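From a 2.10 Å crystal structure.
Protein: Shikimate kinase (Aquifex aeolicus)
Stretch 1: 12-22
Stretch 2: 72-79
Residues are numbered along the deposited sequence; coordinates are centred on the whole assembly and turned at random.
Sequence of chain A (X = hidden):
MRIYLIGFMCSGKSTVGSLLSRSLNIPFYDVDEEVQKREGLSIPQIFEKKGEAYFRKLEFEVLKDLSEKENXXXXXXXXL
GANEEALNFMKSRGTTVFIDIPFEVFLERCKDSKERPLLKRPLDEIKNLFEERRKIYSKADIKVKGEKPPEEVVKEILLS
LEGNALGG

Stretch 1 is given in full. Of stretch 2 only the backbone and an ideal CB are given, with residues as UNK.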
# COMPACT_ATOMS: atom_id res chain seq x y z
N GLY A 12 1.84 6.31 -5.05
CA GLY A 12 2.05 5.60 -6.31
C GLY A 12 2.21 4.09 -6.22
O GLY A 12 2.81 3.48 -7.11
N LYS A 13 1.69 3.48 -5.16
CA LYS A 13 1.79 2.04 -4.99
C LYS A 13 1.21 1.26 -6.17
O LYS A 13 1.85 0.36 -6.71
CB LYS A 13 1.06 1.60 -3.71
CG LYS A 13 1.71 2.05 -2.42
CD LYS A 13 0.81 1.78 -1.24
CE LYS A 13 -0.50 2.57 -1.37
NZ LYS A 13 -1.40 2.34 -0.21
N SER A 14 0.00 1.63 -6.57
CA SER A 14 -0.67 0.97 -7.69
C SER A 14 0.10 1.08 -9.01
O SER A 14 0.31 0.08 -9.69
CB SER A 14 -2.08 1.55 -7.86
OG SER A 14 -2.82 0.82 -8.82
N THR A 15 0.54 2.29 -9.36
CA THR A 15 1.27 2.50 -10.60
C THR A 15 2.64 1.81 -10.60
O THR A 15 2.99 1.09 -11.55
CB THR A 15 1.45 4.01 -10.87
OG1 THR A 15 2.37 4.20 -11.95
CG2 THR A 15 1.95 4.71 -9.63
N VAL A 16 3.42 2.01 -9.54
CA VAL A 16 4.72 1.37 -9.43
C VAL A 16 4.55 -0.15 -9.42
O VAL A 16 5.36 -0.88 -10.00
CB VAL A 16 5.43 1.83 -8.14
CG1 VAL A 16 6.61 0.93 -7.83
CG2 VAL A 16 5.89 3.29 -8.30
N GLY A 17 3.49 -0.62 -8.77
CA GLY A 17 3.23 -2.05 -8.71
C GLY A 17 3.05 -2.68 -10.08
O GLY A 17 3.60 -3.74 -10.36
N SER A 18 2.27 -2.03 -10.93
CA SER A 18 2.04 -2.52 -12.28
C SER A 18 3.34 -2.56 -13.08
O SER A 18 3.66 -3.57 -13.71
CB SER A 18 1.02 -1.64 -13.01
OG SER A 18 0.88 -2.03 -14.37
N LEU A 19 4.08 -1.45 -13.07
CA LEU A 19 5.35 -1.35 -13.77
C LEU A 19 6.30 -2.44 -13.26
O LEU A 19 6.98 -3.12 -14.03
CB LEU A 19 5.98 0.03 -13.55
CG LEU A 19 5.38 1.27 -14.24
CD1 LEU A 19 6.04 2.52 -13.70
CD2 LEU A 19 5.58 1.19 -15.75
N LEU A 20 6.34 -2.59 -11.95
CA LEU A 20 7.20 -3.59 -11.34
C LEU A 20 6.82 -5.00 -11.79
O LEU A 20 7.68 -5.76 -12.23
CB LEU A 20 7.09 -3.49 -9.81
CG LEU A 20 8.05 -4.34 -8.98
CD1 LEU A 20 9.49 -3.99 -9.33
CD2 LEU A 20 7.80 -4.09 -7.50
N SER A 21 5.53 -5.33 -11.71
CA SER A 21 5.09 -6.67 -12.09
C SER A 21 5.39 -6.96 -13.55
O SER A 21 5.63 -8.11 -13.94
CB SER A 21 3.59 -6.85 -11.82
OG SER A 21 2.82 -6.42 -12.93
N ARG A 22 5.38 -5.91 -14.36
CA ARG A 22 5.65 -6.06 -15.77
C ARG A 22 7.13 -6.33 -16.07
O ARG A 22 7.45 -7.07 -16.99
CB ARG A 22 5.17 -4.83 -16.53
CG ARG A 22 3.67 -4.89 -16.81
CD ARG A 22 3.21 -3.76 -17.70
NE ARG A 22 2.73 -2.62 -16.94
CZ ARG A 22 2.52 -1.42 -17.47
NH1 ARG A 22 2.78 -1.21 -18.76
NH2 ARG A 22 2.05 -0.43 -16.71
N UNK A 72 3.96 -12.69 -7.20
CA UNK A 72 2.96 -11.64 -7.35
C UNK A 72 3.41 -10.36 -6.65
O UNK A 72 4.21 -10.39 -5.70
CB UNK A 72 1.61 -12.10 -6.79
N UNK A 73 2.93 -9.22 -7.15
CA UNK A 73 3.22 -7.93 -6.55
C UNK A 73 1.87 -7.50 -6.04
O UNK A 73 0.89 -7.44 -6.80
CB UNK A 73 3.85 -6.93 -7.52
N UNK A 74 1.80 -7.22 -4.74
CA UNK A 74 0.55 -6.81 -4.13
C UNK A 74 0.69 -5.43 -3.50
O UNK A 74 1.56 -5.23 -2.65
CB UNK A 74 0.10 -7.83 -3.08
N UNK A 75 -0.14 -4.48 -3.94
CA UNK A 75 -0.14 -3.13 -3.38
C UNK A 75 -1.19 -3.19 -2.27
O UNK A 75 -2.21 -3.86 -2.41
CB UNK A 75 -0.45 -2.05 -4.42
N UNK A 76 -0.93 -2.50 -1.17
CA UNK A 76 -1.85 -2.51 -0.03
C UNK A 76 -2.49 -1.14 0.21
O UNK A 76 -2.01 -0.12 -0.28
CB UNK A 76 -1.11 -2.96 1.23
N UNK A 77 -3.58 -1.12 0.97
CA UNK A 77 -4.24 0.15 1.25
C UNK A 77 -3.51 0.91 2.34
O UNK A 77 -2.63 0.35 2.98
CB UNK A 77 -5.70 -0.08 1.65
N UNK A 78 -3.88 2.17 2.55
CA UNK A 78 -3.22 2.97 3.58
C UNK A 78 -3.21 2.33 4.96
O UNK A 78 -2.16 2.23 5.60
CB UNK A 78 -3.90 4.34 3.67
N UNK A 79 -4.38 1.88 5.40
CA UNK A 79 -4.51 1.27 6.71
C UNK A 79 -3.90 -0.10 6.83
O UNK A 79 -3.23 -0.42 7.82
CB UNK A 79 -5.99 1.19 7.09

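The helix of stretch 1, Lys-13 to Arg-22, runs nearly antiparallel to the strand 72-75, at 175° between their directions, with the axes 8.2 Å apart at closest. A strand laid along a helix offers it alternate residues, so 73 and 75 should face stretch 1 while 72 and 74 turn from it.

Position 72 is extended and its CB points away, with nothing of stretch 1 within 5.5 Å. The helix imposes no choice here, although the extended backbone is congenial to beta-branched residues. It is Val-72.

At position 73 the CB points toward the helix and lies 4.3 Å from both Gly-17 O and Ser-21 CB, and 4.9 Å from Leu-20 CD2. Gly-17 brings no side chain of its own, which leaves a shallow space beside the helix backbone. A compact apolar group would fill it: valine, alanine, perhaps isoleucine. The residue is Val-73, with chi1 in the t well. Its CG1 packs 3.9 Å from Gly-17 O and 4.2 Å from Leu-20 CD2, while its CG2 lies 3.9 Å from Ser-21 CB, so the two methyls spread along the helix surface.

Position 74 again points away, with extended angles and no neighbour from stretch 1. Many residues would do, beta-branched ones readily; it is Ile-74.

Position 75 points back toward the start of the helix. The ideal CB is already 4.0 Å from Lys-13 CB and 4.3 Å from Ser-14 N, which favours a small side chain such as alanine, serine or cysteine. Ser-75 is deposited: its CB meets Lys-13 CB at 4.1 Å, and its hydroxyl, with chi1 in the p well, is hydrogen-bonded elsewhere in the structure.

At position 76 the CB points away, so stretch 1 says little about the side chain and threonine, serine or valine would all fit the extended backbone. The carbonyl is what matters to the helix, because the Lys-13 side chain reaches across to it. The residue is Thr-76, and Lys-13 NZ donates a short hydrogen bond of 2.5 Å to Thr-76 O, a contact any residue type could supply through its backbone.

Positions 77 and 78 pass close to the same ammonium group. Their ideal CBs would lie 5.3 and 5.0 Å from Lys-13 NZ, and their phi values are negative, so neither demands glycine; small or polar residues would also be plausible. Both are glycines: Lys-13 NZ is 3.6 Å from Gly-77 C and 3.7 Å from Gly-78 N.

Position 79 is out of reach of stretch 1, and its ordinary helical angles admit most residues. It is Gly-79.

Stretch 2 (72-79) VVISTGGG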
# COMPACT_ATOMS: atom_id res chain seq x y z
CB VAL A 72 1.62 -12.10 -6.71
CG1 VAL A 72 1.78 -12.19 -5.19
CG2 VAL A 72 0.48 -11.17 -7.10
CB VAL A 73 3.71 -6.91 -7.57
CG1 VAL A 73 3.91 -5.55 -6.89
CG2 VAL A 73 5.01 -7.38 -8.20
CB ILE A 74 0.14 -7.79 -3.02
CG1 ILE A 74 -0.14 -9.17 -3.62
CG2 ILE A 74 -1.07 -7.28 -2.27
CD1 ILE A 74 -0.19 -10.27 -2.57
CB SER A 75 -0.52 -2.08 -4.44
OG SER A 75 -1.79 -2.36 -5.01
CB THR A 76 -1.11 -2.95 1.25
OG1 THR A 76 -0.06 -2.02 1.54
CG2 THR A 76 -0.50 -4.34 1.07
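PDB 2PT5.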